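PDB 5F7U: cycloalternan-forming enzyme from Listeria monocytogenes serovar 1/2a, which belongs to glycoside hydrolase family 31, with a TIM-barrel domain flanked by beta-rich domains and a family 6 carbohydrate-binding module. Local coordinates for residues V127-D132 and S176-E181; E154-L159 and V189-L194; Y300-F305 and D334-S339. The protein carries 1 engineered substitution. One frame throughout, in Å; residues are numbered along the deposited sequence.

Contact 1 of 3, residues V127-D132 and S176-E181; sequences VVDNGD and SGYTVE
The end of strand 106-129 and the turn after it run roughly antiparallel to the 176-180 chain, their end-to-end directions 158° apart, and the backbones close from 8.0 Å between the CA atoms of Asp129 and Val180 to 4.9 Å between those of Asp132 and Ser176. Tyr178 reaches into the turn. Its CG sits in the crowded position between backbone N and carbonyl carbon (chi1 61°), and from there the ring meets Asp129 tip to tip. Tyr178 OH donates to Asp129 OD1 at 2.6 Å, from above the carboxylate plane. The same oxygen takes the backbone N-H of Gly131, N to OD1 2.9 Å, which makes 129-131 an Asx turn. The other oxygen, Asp129 OD2, lies 3.3 Å from Val180 CG2, where the two side chains slide past each other. Gly131 has a positive phi (92°) that would jam a CB against the preceding carbonyl, so the turn calls for glycine here. Gly131 O lies 3.0 Å from Ser176 OG and accepts from a water, which donates in turn to Ser176 O and sits above one face of the Tyr178 ring, toward its rim. Two donors thus grip Asp129 OD1, one from its own turn and one from the facing chain; this would favour an ionised carboxylate and ties the shape of the turn to the buried tyrosine of an otherwise surface contact.

Contact 2 of 3, residues E154-L159 and V189-L194; sequences EDLDTL and VTTEDL
Two turns meet here in the galactose mutarotase-like region of the enzyme: the type I beta turn Asp155-Thr158, which leads into strand 158-164, and an ST motif at Thr191, where the chain passes from strand 186-190 to strand 194-200. Thr191 OG1 is the hub. Placed between its own backbone N and carbonyl carbon (chi1 68°), Thr191 OG1 donates to Leu156 O at 2.6 Å, in the carbonyl plane and on a lone pair. As acceptor, Thr191 OG1 takes the backbone N-H of Asp193 at 3.1 Å and that of Leu194 at 3.0 Å, so one buried hydroxyl closes its own turn and grips the other. Leu156 crosses Thr191 and Glu192 obliquely; its CD1 rests 3.7 Å from Glu192 CG and against the start of that carboxylate. Leu194 CD1 also reaches the turn, 3.5 Å from Asp157 C. Asp157 and Asp193 lie side by side and point the same way, Asp157 OD2 being 4.3 Å from Asp193 OD2. Such a pair of like charges probably repels, although a bound magnesium ion about 4 Å from the Asp157 side chain may offset this. The bulged corner and type I turn between strands 148-153 and 158-164, a classic beta bulge where Glu154 and Asp155 face Thr158, are thus bonded through one threonine hydroxyl to an ST motif of the same beta-rich, mutarotase-like domain.

Contact 3 of 3, residues Y300-F305 and D334-S339; sequences YVNSDF and DYYVIS
Asn302 leaves the end of strand 297-301 with CG anti to its backbone N (chi1 -178°), which lays the side chain alongside that of Asp334 on the neighbouring strand, both pointing the same way. Asn302 CB lies 3.4 Å from Asp334 O and approaches the edge of the Tyr336 ring, 4.0 Å from CE1 and near the ring plane. Asn302 CG comes to 3.8 Å from Asp334 OD2. At the tip, Asn302 ND2 donates to Asp334 OD2 at 2.9 Å, meeting the oxygen from well above the carboxylate plane; amide and carboxylate planes are 68° apart. Asp334 OD2 also forms a salt bridge with Arg160 of strand 158-164, which gives the buried carboxylate a second partner. In the backbone, Asn302 N donates to Asp334 O at 2.8 Å, and a water links Asn302 O with Asp334 N. Asn302 is also the centre of an inverse gamma turn, in which the chain leaves the strand.

The strand pairing precedes this turn. Tyr300 and Tyr336 form an antiparallel hydrogen-bonded pair: Tyr336 N donates to Tyr300 O at 2.8 Å and Tyr300 N to Tyr336 O at 3.0 Å. On their face of the sheet the two rings lie side by side, nearly parallel (20°) but displaced, with little overlap, meeting at Tyr300 CD2 and Tyr336 CD1 (3.6 Å). Helix 343-354 packs on both rings through Ile353. On the opposite face, Val301 and Tyr335 make the non-hydrogen-bonded pair, Val301 CG2 against Tyr335 CB, while the Tyr335 ring leads away and its hydroxyl bonds Asn240. Such alternating pairs are those of an antiparallel sheet, here in the beta-rich galactose mutarotase-like domain.

Contact 1 lies at the surface, whereas contacts 2 and 3 are buried. Contacts 1 and 2 touch where strands 179-182 and 186-190 pair, Thr179 N to Thr190 O at 2.8 Å; contacts 2 and 3 touch where strands 158-164 and 333-338 pair, Leu159 O to Val337 N at 2.9 Å. Contacts 1 and 3 stay about 11 Å apart at their nearest atoms, with contact 2 bridging them. The chemistry shifts accordingly: an acidic side chain, a tyrosine hydroxyl and a water at the surface; one threonine hydroxyl with leucine packing between turns; regular backbone pairing, aromatic packing and an amide-carboxylate bond in the interior sheet.

Contact 1 of 3, residues V127-D132 and S176-E181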
ATOM      1  N   VAL A 127       9.378  21.401  35.243  1.00 19.11           N
ATOM      2  CA  VAL A 127       8.722  21.627  33.962  1.00 18.17           C
ATOM      3  C   VAL A 127       9.004  23.086  33.583  1.00 18.22           C
ATOM      4  O   VAL A 127       8.787  23.990  34.389  1.00 19.03           O
ATOM      5  CB  VAL A 127       7.184  21.402  34.082  1.00 18.35           C
ATOM      6  CG1 VAL A 127       6.465  21.694  32.769  1.00 17.79           C
ATOM      7  CG2 VAL A 127       6.874  19.991  34.550  1.00 18.21           C
ATOM      8  N   VAL A 128       9.502  23.304  32.370  1.00 17.60           N
ATOM      9  CA  VAL A 128       9.747  24.655  31.858  1.00 17.97           C
ATOM     10  C   VAL A 128       8.898  24.827  30.589  1.00 17.40           C
ATOM     11  O   VAL A 128       9.087  24.116  29.604  1.00 16.84           O
ATOM     12  CB  VAL A 128      11.244  24.886  31.544  1.00 18.24           C
ATOM     13  CG1 VAL A 128      11.457  26.291  31.007  1.00 18.93           C
ATOM     14  CG2 VAL A 128      12.112  24.656  32.782  1.00 19.03           C
ATOM     15  N   ASP A 129       7.943  25.753  30.636  1.00 17.47           N
ATOM     16  CA  ASP A 129       7.074  25.983  29.494  1.00 17.25           C
ATOM     17  C   ASP A 129       7.601  27.194  28.748  1.00 17.43           C
ATOM     18  O   ASP A 129       7.576  28.325  29.266  1.00 18.00           O
ATOM     19  CB  ASP A 129       5.623  26.188  29.949  1.00 17.87           C
ATOM     20  CG  ASP A 129       4.671  26.449  28.787  1.00 18.20           C
ATOM     21  OD1 ASP A 129       5.125  26.554  27.618  1.00 17.99           O
ATOM     22  OD2 ASP A 129       3.465  26.560  29.058  1.00 18.51           O
ATOM     23  N   ASN A 130       8.100  26.940  27.544  1.00 17.38           N
ATOM     24  CA  ASN A 130       8.705  27.997  26.734  1.00 18.25           C
ATOM     25  C   ASN A 130       7.749  28.595  25.691  1.00 18.88           C
ATOM     26  O   ASN A 130       8.176  29.382  24.842  1.00 20.14           O
ATOM     27  CB  ASN A 130       9.991  27.488  26.075  1.00 17.58           C
ATOM     28  CG  ASN A 130      11.086  27.191  27.088  1.00 17.76           C
ATOM     29  OD1 ASN A 130      11.595  26.049  27.159  1.00 17.76           O
ATOM     30  ND2 ASN A 130      11.434  28.172  27.884  1.00 17.86           N
ATOM     31  N   GLY A 131       6.476  28.222  25.732  1.00 18.74           N
ATOM     32  CA  GLY A 131       5.474  28.843  24.860  1.00 19.17           C
ATOM     33  C   GLY A 131       5.258  28.118  23.540  1.00 19.00           C
ATOM     34  O   GLY A 131       4.115  27.985  23.094  1.00 19.16           O
ATOM     35  N   ASP A 132       6.335  27.639  22.915  1.00 18.45           N
ATOM     36  CA  ASP A 132       6.230  26.865  21.667  1.00 17.98           C
ATOM     37  C   ASP A 132       6.783  25.453  21.874  1.00 17.12           C
ATOM     38  O   ASP A 132       6.967  24.683  20.915  1.00 16.65           O
ATOM     39  CB  ASP A 132       6.986  27.576  20.531  1.00 19.35           C
ATOM     40  CG  ASP A 132       8.484  27.790  20.833  1.00 20.52           C
ATOM     41  OD1 ASP A 132       8.966  27.477  21.951  1.00 20.38           O
ATOM     42  OD2 ASP A 132       9.196  28.290  19.929  1.00 21.54           O
ATOM     43  N   SER A 176       1.558  26.860  19.584  1.00 19.07           N
ATOM     44  CA  SER A 176       1.440  27.459  20.908  1.00 19.44           C
ATOM     45  C   SER A 176       0.079  27.251  21.562  1.00 19.82           C
ATOM     46  O   SER A 176      -0.118  27.614  22.731  1.00 19.83           O
ATOM     47  CB  SER A 176       1.730  28.966  20.829  1.00 20.26           C
ATOM     48  OG  SER A 176       3.089  29.173  20.516  1.00 20.44           O
ATOM     49  N   GLY A 177      -0.850  26.656  20.823  1.00 19.65           N
ATOM     50  CA  GLY A 177      -2.228  26.493  21.299  1.00 20.67           C
ATOM     51  C   GLY A 177      -2.423  25.392  22.327  1.00 20.64           C
ATOM     52  O   GLY A 177      -3.300  24.543  22.171  1.00 21.37           O
ATOM     53  N   TYR A 178      -1.610  25.396  23.376  1.00 20.10           N
ATOM     54  CA  TYR A 178      -1.777  24.440  24.461  1.00 19.59           C
ATOM     55  C   TYR A 178      -1.875  25.166  25.797  1.00 20.63           C
ATOM     56  O   TYR A 178      -1.500  26.341  25.906  1.00 21.22           O
ATOM     57  CB  TYR A 178      -0.630  23.401  24.467  1.00 18.12           C
ATOM     58  CG  TYR A 178       0.749  23.997  24.656  1.00 17.49           C
ATOM     59  CD1 TYR A 178       1.241  24.277  25.942  1.00 17.58           C
ATOM     60  CD2 TYR A 178       1.568  24.275  23.554  1.00 17.20           C
ATOM     61  CE1 TYR A 178       2.503  24.841  26.117  1.00 17.32           C
ATOM     62  CE2 TYR A 178       2.846  24.830  23.713  1.00 16.92           C
ATOM     63  CZ  TYR A 178       3.307  25.095  24.998  1.00 17.28           C
ATOM     64  OH  TYR A 178       4.550  25.639  25.208  1.00 17.01           O
ATOM     65  N   THR A 179      -2.388  24.472  26.807  1.00 21.09           N
ATOM     66  CA  THR A 179      -2.367  24.976  28.172  1.00 22.50           C
ATOM     67  C   THR A 179      -1.729  23.932  29.075  1.00 21.98           C
ATOM     68  O   THR A 179      -1.711  22.741  28.756  1.00 21.36           O
ATOM     69  CB  THR A 179      -3.763  25.413  28.673  1.00 23.68           C
ATOM     70  OG1 THR A 179      -4.675  24.322  28.575  1.00 24.94           O
ATOM     71  CG2 THR A 179      -4.302  26.532  27.823  1.00 24.60           C
ATOM     72  N   VAL A 180      -1.157  24.391  30.183  1.00 22.57           N
ATOM     73  CA  VAL A 180      -0.416  23.514  31.081  1.00 22.57           C
ATOM     74  C   VAL A 180      -1.015  23.662  32.470  1.00 23.55           C
ATOM     75  O   VAL A 180      -1.285  24.789  32.914  1.00 23.92           O
ATOM     76  CB  VAL A 180       1.094  23.874  31.123  1.00 22.45           C
ATOM     77  CG1 VAL A 180       1.871  22.951  32.054  1.00 22.55           C
ATOM     78  CG2 VAL A 180       1.714  23.828  29.736  1.00 22.19           C
ATOM     79  N   GLU A 181      -1.213  22.530  33.135  0.50 23.62           N
ATOM     80  CA  GLU A 181      -1.566  22.483  34.545  0.50 24.90           C
ATOM     81  C   GLU A 181      -0.459  21.708  35.250  0.50 24.64           C
ATOM     82  O   GLU A 181      -0.405  20.477  35.168  0.50 23.94           O
ATOM     83  CB  GLU A 181      -2.923  21.801  34.724  0.50 25.81           C
ATOM     84  CG  GLU A 181      -3.392  21.693  36.166  0.50 27.62           C
ATOM     85  CD  GLU A 181      -3.939  22.996  36.729  0.50 29.04           C
ATOM     86  OE1 GLU A 181      -3.796  24.059  36.084  0.50 29.36           O
ATOM     87  OE2 GLU A 181      -4.523  22.954  37.833  0.50 30.51           O
TER
HETATM   88  O   HOH W   1       1.900  28.328  24.640  1.00 20.00           O

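Contact 2 of 3, residues E154-L159 and V189-L194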
ATOM      1  N   GLU A 154       3.325  19.274  16.673  1.00 15.53           N
ATOM      2  CA  GLU A 154       3.370  19.410  15.214  1.00 16.41           C
ATOM      3  C   GLU A 154       2.025  19.961  14.712  1.00 16.65           C
ATOM      4  O   GLU A 154       1.979  20.770  13.792  1.00 16.95           O
ATOM      5  CB  GLU A 154       3.735  18.059  14.574  1.00 16.36           C
ATOM      6  CG  GLU A 154       3.976  18.098  13.064  1.00 17.90           C
ATOM      7  CD  GLU A 154       2.705  18.052  12.236  1.00 18.84           C
ATOM      8  OE1 GLU A 154       1.672  17.553  12.733  1.00 19.21           O
ATOM      9  OE2 GLU A 154       2.713  18.526  11.084  1.00 19.73           O
ATOM     10  N   ASP A 155       0.943  19.519  15.350  1.00 16.57           N
ATOM     11  CA  ASP A 155      -0.358  20.175  15.257  1.00 16.89           C
ATOM     12  C   ASP A 155      -1.076  19.918  16.570  1.00 16.65           C
ATOM     13  O   ASP A 155      -0.564  19.200  17.429  1.00 16.48           O
ATOM     14  CB  ASP A 155      -1.167  19.666  14.030  1.00 17.82           C
ATOM     15  CG  ASP A 155      -2.276  20.635  13.579  1.00 18.98           C
ATOM     16  OD1 ASP A 155      -2.561  21.681  14.242  1.00 19.43           O
ATOM     17  OD2 ASP A 155      -2.905  20.353  12.527  1.00 20.07           O
ATOM     18  N   LEU A 156      -2.253  20.507  16.754  1.00 17.18           N
ATOM     19  CA  LEU A 156      -2.946  20.362  18.033  1.00 17.35           C
ATOM     20  C   LEU A 156      -3.319  18.903  18.342  1.00 16.88           C
ATOM     21  O   LEU A 156      -3.573  18.553  19.488  1.00 16.68           O
ATOM     22  CB  LEU A 156      -4.146  21.303  18.107  1.00 18.42           C
ATOM     23  CG  LEU A 156      -3.792  22.796  17.939  1.00 19.27           C
ATOM     24  CD1 LEU A 156      -5.047  23.629  18.114  1.00 20.65           C
ATOM     25  CD2 LEU A 156      -2.704  23.226  18.926  1.00 19.17           C
ATOM     26  N   ASP A 157      -3.299  18.057  17.309  1.00 16.71           N
ATOM     27  CA  ASP A 157      -3.577  16.619  17.475  1.00 16.63           C
ATOM     28  C   ASP A 157      -2.367  15.685  17.267  1.00 15.94           C
ATOM     29  O   ASP A 157      -2.548  14.479  17.159  1.00 15.41           O
ATOM     30  CB  ASP A 157      -4.748  16.185  16.560  1.00 17.30           C
ATOM     31  CG  ASP A 157      -4.499  16.452  15.078  1.00 18.16           C
ATOM     32  OD1 ASP A 157      -3.377  16.823  14.676  1.00 17.95           O
ATOM     33  OD2 ASP A 157      -5.460  16.305  14.293  1.00 18.74           O
ATOM     34  N   THR A 158      -1.153  16.243  17.200  1.00 15.04           N
ATOM     35  CA  THR A 158       0.045  15.460  16.874  1.00 15.25           C
ATOM     36  C   THR A 158       1.175  15.921  17.798  1.00 15.23           C
ATOM     37  O   THR A 158       1.654  17.050  17.672  1.00 15.32           O
ATOM     38  CB  THR A 158       0.425  15.626  15.385  1.00 15.58           C
ATOM     39  OG1 THR A 158      -0.640  15.135  14.560  1.00 16.28           O
ATOM     40  CG2 THR A 158       1.715  14.836  15.033  1.00 15.39           C
ATOM     41  N   LEU A 159       1.557  15.044  18.728  1.00 15.02           N
ATOM     42  CA  LEU A 159       2.547  15.354  19.763  1.00 15.07           C
ATOM     43  C   LEU A 159       3.918  14.845  19.353  1.00 14.63           C
ATOM     44  O   LEU A 159       4.040  13.710  18.912  1.00 14.58           O
ATOM     45  CB  LEU A 159       2.120  14.719  21.085  1.00 15.63           C
ATOM     46  CG  LEU A 159       3.095  14.752  22.270  1.00 15.73           C
ATOM     47  CD1 LEU A 159       3.246  16.174  22.806  1.00 16.12           C
ATOM     48  CD2 LEU A 159       2.618  13.812  23.370  1.00 16.45           C
ATOM     49  N   VAL A 189      -0.875  18.571  29.895  1.00 17.94           N
ATOM     50  CA  VAL A 189      -0.749  19.453  28.735  1.00 17.94           C
ATOM     51  C   VAL A 189      -1.957  19.211  27.844  1.00 18.25           C
ATOM     52  O   VAL A 189      -2.203  18.084  27.419  1.00 18.37           O
ATOM     53  CB  VAL A 189       0.568  19.208  27.980  1.00 17.22           C
ATOM     54  CG1 VAL A 189       0.760  20.231  26.869  1.00 17.56           C
ATOM     55  CG2 VAL A 189       1.740  19.278  28.956  1.00 17.59           C
ATOM     56  N   THR A 190      -2.685  20.283  27.574  1.00 18.33           N
ATOM     57  CA  THR A 190      -3.982  20.196  26.925  1.00 18.94           C
ATOM     58  C   THR A 190      -4.044  21.040  25.659  1.00 18.45           C
ATOM     59  O   THR A 190      -3.614  22.192  25.648  1.00 18.61           O
ATOM     60  CB  THR A 190      -5.060  20.621  27.942  1.00 20.20           C
ATOM     61  OG1 THR A 190      -4.994  19.717  29.054  1.00 21.17           O
ATOM     62  CG2 THR A 190      -6.462  20.610  27.332  1.00 20.88           C
ATOM     63  N   THR A 191      -4.608  20.461  24.597  1.00 17.90           N
ATOM     64  CA  THR A 191      -5.024  21.237  23.425  1.00 18.15           C
ATOM     65  C   THR A 191      -6.503  20.927  23.172  1.00 19.00           C
ATOM     66  O   THR A 191      -7.110  20.124  23.893  1.00 19.16           O
ATOM     67  CB  THR A 191      -4.215  20.880  22.150  1.00 17.31           C
ATOM     68  OG1 THR A 191      -4.545  19.541  21.746  1.00 16.88           O
ATOM     69  CG2 THR A 191      -2.707  21.012  22.367  1.00 16.83           C
ATOM     70  N   GLU A 192      -7.084  21.539  22.146  1.00 20.28           N
ATOM     71  CA  GLU A 192      -8.458  21.191  21.790  1.00 21.99           C
ATOM     72  C   GLU A 192      -8.616  19.732  21.356  1.00 21.30           C
ATOM     73  O   GLU A 192      -9.728  19.212  21.385  1.00 20.99           O
ATOM     74  CB  GLU A 192      -9.035  22.141  20.755  1.00 24.97           C
ATOM     75  CG  GLU A 192      -8.221  22.308  19.482  1.00 27.34           C
ATOM     76  CD  GLU A 192      -8.752  23.448  18.616  1.00 30.50           C
ATOM     77  OE1 GLU A 192      -9.103  23.192  17.453  1.00 32.55           O
ATOM     78  OE2 GLU A 192      -8.835  24.601  19.101  1.00 33.18           O
ATOM     79  N   ASP A 193      -7.504  19.071  21.014  1.00 20.23           N
ATOM     80  CA  ASP A 193      -7.558  17.672  20.550  1.00 20.16           C
ATOM     81  C   ASP A 193      -6.926  16.611  21.462  1.00 19.48           C
ATOM     82  O   ASP A 193      -7.269  15.416  21.367  1.00 19.33           O
ATOM     83  CB  ASP A 193      -6.952  17.569  19.159  1.00 20.54           C
ATOM     84  CG  ASP A 193      -7.692  18.420  18.130  1.00 22.04           C
ATOM     85  OD1 ASP A 193      -8.947  18.518  18.168  1.00 23.17           O
ATOM     86  OD2 ASP A 193      -7.000  18.972  17.263  1.00 22.51           O
ATOM     87  N   LEU A 194      -6.021  17.040  22.339  1.00 18.63           N
ATOM     88  CA  LEU A 194      -5.246  16.114  23.167  1.00 18.45           C
ATOM     89  C   LEU A 194      -5.180  16.518  24.636  1.00 18.76           C
ATOM     90  O   LEU A 194      -5.216  17.707  24.975  1.00 19.03           O
ATOM     91  CB  LEU A 194      -3.811  15.969  22.633  1.00 17.69           C
ATOM     92  CG  LEU A 194      -3.577  15.263  21.289  1.00 17.69           C
ATOM     93  CD1 LEU A 194      -2.151  15.493  20.804  1.00 16.92           C
ATOM     94  CD2 LEU A 194      -3.907  13.766  21.368  1.00 18.02           C
TER

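Contact 3 of 3, residues Y300-F305 and D334-S339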
ATOM      1  N   TYR A 300       5.197   7.385  15.065  1.00 12.89           N
ATOM      2  CA  TYR A 300       6.254   7.497  14.067  1.00 12.92           C
ATOM      3  C   TYR A 300       7.561   7.775  14.778  1.00 13.05           C
ATOM      4  O   TYR A 300       7.680   8.778  15.472  1.00 13.31           O
ATOM      5  CB  TYR A 300       5.927   8.607  13.050  1.00 13.29           C
ATOM      6  CG  TYR A 300       7.080   8.918  12.100  1.00 13.68           C
ATOM      7  CD1 TYR A 300       7.725   7.890  11.398  1.00 13.60           C
ATOM      8  CD2 TYR A 300       7.533  10.237  11.929  1.00 14.30           C
ATOM      9  CE1 TYR A 300       8.782   8.166  10.536  1.00 13.71           C
ATOM     10  CE2 TYR A 300       8.588  10.523  11.057  1.00 14.41           C
ATOM     11  CZ  TYR A 300       9.202   9.478  10.379  1.00 14.26           C
ATOM     12  OH  TYR A 300      10.244   9.736   9.518  1.00 14.67           O
ATOM     13  N   VAL A 301       8.542   6.884  14.609  1.00 12.97           N
ATOM     14  CA  VAL A 301       9.877   7.115  15.198  1.00 13.46           C
ATOM     15  C   VAL A 301      10.696   7.730  14.074  1.00 13.76           C
ATOM     16  O   VAL A 301      10.969   7.066  13.066  1.00 13.50           O
ATOM     17  CB  VAL A 301      10.516   5.824  15.764  1.00 13.60           C
ATOM     18  CG1 VAL A 301      11.947   6.066  16.281  1.00 14.18           C
ATOM     19  CG2 VAL A 301       9.664   5.269  16.897  1.00 13.71           C
ATOM     20  N   ASN A 302      11.060   8.997  14.263  1.00 13.82           N
ATOM     21  CA  ASN A 302      11.707   9.800  13.236  1.00 14.37           C
ATOM     22  C   ASN A 302      13.207   9.568  13.218  1.00 14.43           C
ATOM     23  O   ASN A 302      13.969  10.303  13.858  1.00 15.25           O
ATOM     24  CB  ASN A 302      11.385  11.292  13.442  1.00 15.40           C
ATOM     25  CG  ASN A 302      12.001  12.176  12.359  1.00 16.44           C
ATOM     26  OD1 ASN A 302      12.287  11.713  11.257  1.00 16.33           O
ATOM     27  ND2 ASN A 302      12.227  13.446  12.684  1.00 17.26           N
ATOM     28  N   SER A 303      13.614   8.502  12.536  1.00 14.11           N
ATOM     29  CA  SER A 303      15.031   8.177  12.365  1.00 14.34           C
ATOM     30  C   SER A 303      15.175   7.181  11.239  1.00 14.12           C
ATOM     31  O   SER A 303      14.339   6.298  11.083  1.00 13.94           O
ATOM     32  CB  SER A 303      15.576   7.500  13.631  1.00 14.65           C
ATOM     33  OG  SER A 303      16.972   7.236  13.475  1.00 15.14           O
ATOM     34  N   ASP A 304      16.270   7.303  10.500  1.00 14.59           N
ATOM     35  CA  ASP A 304      16.588   6.335   9.461  1.00 14.52           C
ATOM     36  C   ASP A 304      17.376   5.143   9.982  1.00 14.30           C
ATOM     37  O   ASP A 304      17.546   4.175   9.244  1.00 13.92           O
ATOM     38  CB  ASP A 304      17.353   7.018   8.313  1.00 15.13           C
ATOM     39  CG  ASP A 304      16.470   7.975   7.520  1.00 15.61           C
ATOM     40  OD1 ASP A 304      15.251   7.725   7.465  1.00 16.26           O
ATOM     41  OD2 ASP A 304      17.014   8.950   6.959  1.00 15.83           O
ATOM     42  N   PHE A 305      17.845   5.191  11.237  1.00 14.11           N
ATOM     43  CA  PHE A 305      18.531   4.010  11.806  1.00 14.15           C
ATOM     44  C   PHE A 305      17.565   2.828  11.913  1.00 13.96           C
ATOM     45  O   PHE A 305      16.356   3.015  12.010  1.00 13.84           O
ATOM     46  CB  PHE A 305      19.098   4.308  13.198  1.00 14.38           C
ATOM     47  CG  PHE A 305      20.323   5.194  13.193  1.00 14.95           C
ATOM     48  CD1 PHE A 305      21.580   4.673  12.906  1.00 15.24           C
ATOM     49  CD2 PHE A 305      20.225   6.545  13.533  1.00 15.33           C
ATOM     50  CE1 PHE A 305      22.711   5.493  12.916  1.00 15.71           C
ATOM     51  CE2 PHE A 305      21.355   7.364  13.565  1.00 15.71           C
ATOM     52  CZ  PHE A 305      22.602   6.845  13.239  1.00 16.01           C
ATOM     53  N   ASP A 334      13.589  11.032  18.681  1.00 14.56           N
ATOM     54  CA  ASP A 334      12.571  11.939  18.140  1.00 14.73           C
ATOM     55  C   ASP A 334      11.406  11.076  17.653  1.00 14.10           C
ATOM     56  O   ASP A 334      11.555  10.303  16.699  1.00 13.77           O
ATOM     57  CB  ASP A 334      13.215  12.729  16.996  1.00 15.19           C
ATOM     58  CG  ASP A 334      12.290  13.760  16.361  1.00 15.61           C
ATOM     59  OD1 ASP A 334      11.146  13.970  16.808  1.00 15.54           O
ATOM     60  OD2 ASP A 334      12.744  14.380  15.377  1.00 16.06           O
ATOM     61  N   TYR A 335      10.253  11.171  18.319  1.00 13.90           N
ATOM     62  CA  TYR A 335       9.087  10.379  17.874  1.00 13.81           C
ATOM     63  C   TYR A 335       7.775  11.123  18.057  1.00 13.75           C
ATOM     64  O   TYR A 335       7.694  12.079  18.830  1.00 14.49           O
ATOM     65  CB  TYR A 335       9.051   8.976  18.517  1.00 13.81           C
ATOM     66  CG  TYR A 335       8.772   8.930  20.008  1.00 14.57           C
ATOM     67  CD1 TYR A 335       9.792   9.167  20.926  1.00 15.07           C
ATOM     68  CD2 TYR A 335       7.491   8.609  20.495  1.00 14.70           C
ATOM     69  CE1 TYR A 335       9.559   9.136  22.309  1.00 15.63           C
ATOM     70  CE2 TYR A 335       7.238   8.569  21.876  1.00 15.33           C
ATOM     71  CZ  TYR A 335       8.282   8.828  22.766  1.00 15.92           C
ATOM     72  OH  TYR A 335       8.103   8.811  24.128  1.00 17.12           O
ATOM     73  N   TYR A 336       6.762  10.694  17.315  1.00 13.45           N
ATOM     74  CA  TYR A 336       5.486  11.388  17.317  1.00 13.65           C
ATOM     75  C   TYR A 336       4.385  10.426  17.713  1.00 13.44           C
ATOM     76  O   TYR A 336       4.398   9.253  17.305  1.00 13.36           O
ATOM     77  CB  TYR A 336       5.144  11.924  15.935  1.00 13.58           C
ATOM     78  CG  TYR A 336       6.093  12.934  15.331  1.00 14.03           C
ATOM     79  CD1 TYR A 336       7.310  12.532  14.732  1.00 14.06           C
ATOM     80  CD2 TYR A 336       5.743  14.287  15.264  1.00 14.53           C
ATOM     81  CE1 TYR A 336       8.169  13.480  14.147  1.00 14.37           C
ATOM     82  CE2 TYR A 336       6.584  15.228  14.677  1.00 14.76           C
ATOM     83  CZ  TYR A 336       7.786  14.821  14.124  1.00 14.96           C
ATOM     84  OH  TYR A 336       8.571  15.795  13.534  1.00 15.62           O
ATOM     85  N   VAL A 337       3.435  10.921  18.510  1.00 13.72           N
ATOM     86  CA  VAL A 337       2.164  10.232  18.703  1.00 13.74           C
ATOM     87  C   VAL A 337       1.101  11.067  17.979  1.00 13.87           C
ATOM     88  O   VAL A 337       0.876  12.221  18.316  1.00 14.08           O
ATOM     89  CB  VAL A 337       1.819  10.032  20.200  1.00 14.18           C
ATOM     90  CG1 VAL A 337       0.439   9.383  20.350  1.00 14.38           C
ATOM     91  CG2 VAL A 337       2.909   9.207  20.886  1.00 14.21           C
ATOM     92  N   ILE A 338       0.469  10.447  16.992  1.00 13.63           N
ATOM     93  CA  ILE A 338      -0.342  11.135  15.997  1.00 13.86           C
ATOM     94  C   ILE A 338      -1.799  10.754  16.206  1.00 14.30           C
ATOM     95  O   ILE A 338      -2.146   9.571  16.150  1.00 13.96           O
ATOM     96  CB  ILE A 338       0.108  10.735  14.572  1.00 13.60           C
ATOM     97  CG1 ILE A 338       1.629  10.975  14.413  1.00 13.73           C
ATOM     98  CG2 ILE A 338      -0.694  11.518  13.533  1.00 13.45           C
ATOM     99  CD1 ILE A 338       2.180  10.559  13.061  1.00 13.89           C
ATOM    100  N   SER A 339      -2.632  11.762  16.469  1.00 15.35           N
ATOM    101  CA  SER A 339      -4.079  11.585  16.508  1.00 16.94           C
ATOM    102  C   SER A 339      -4.672  12.274  15.272  1.00 17.29           C
ATOM    103  O   SER A 339      -3.934  12.760  14.409  1.00 17.26           O
ATOM    104  CB  SER A 339      -4.636  12.177  17.804  1.00 18.21           C
ATOM    105  OG  SER A 339      -6.048  11.997  17.875  1.00 21.11           O
TER
HETATM  106  O   HOH W   2      14.592   9.400  16.716  1.00 17.55           O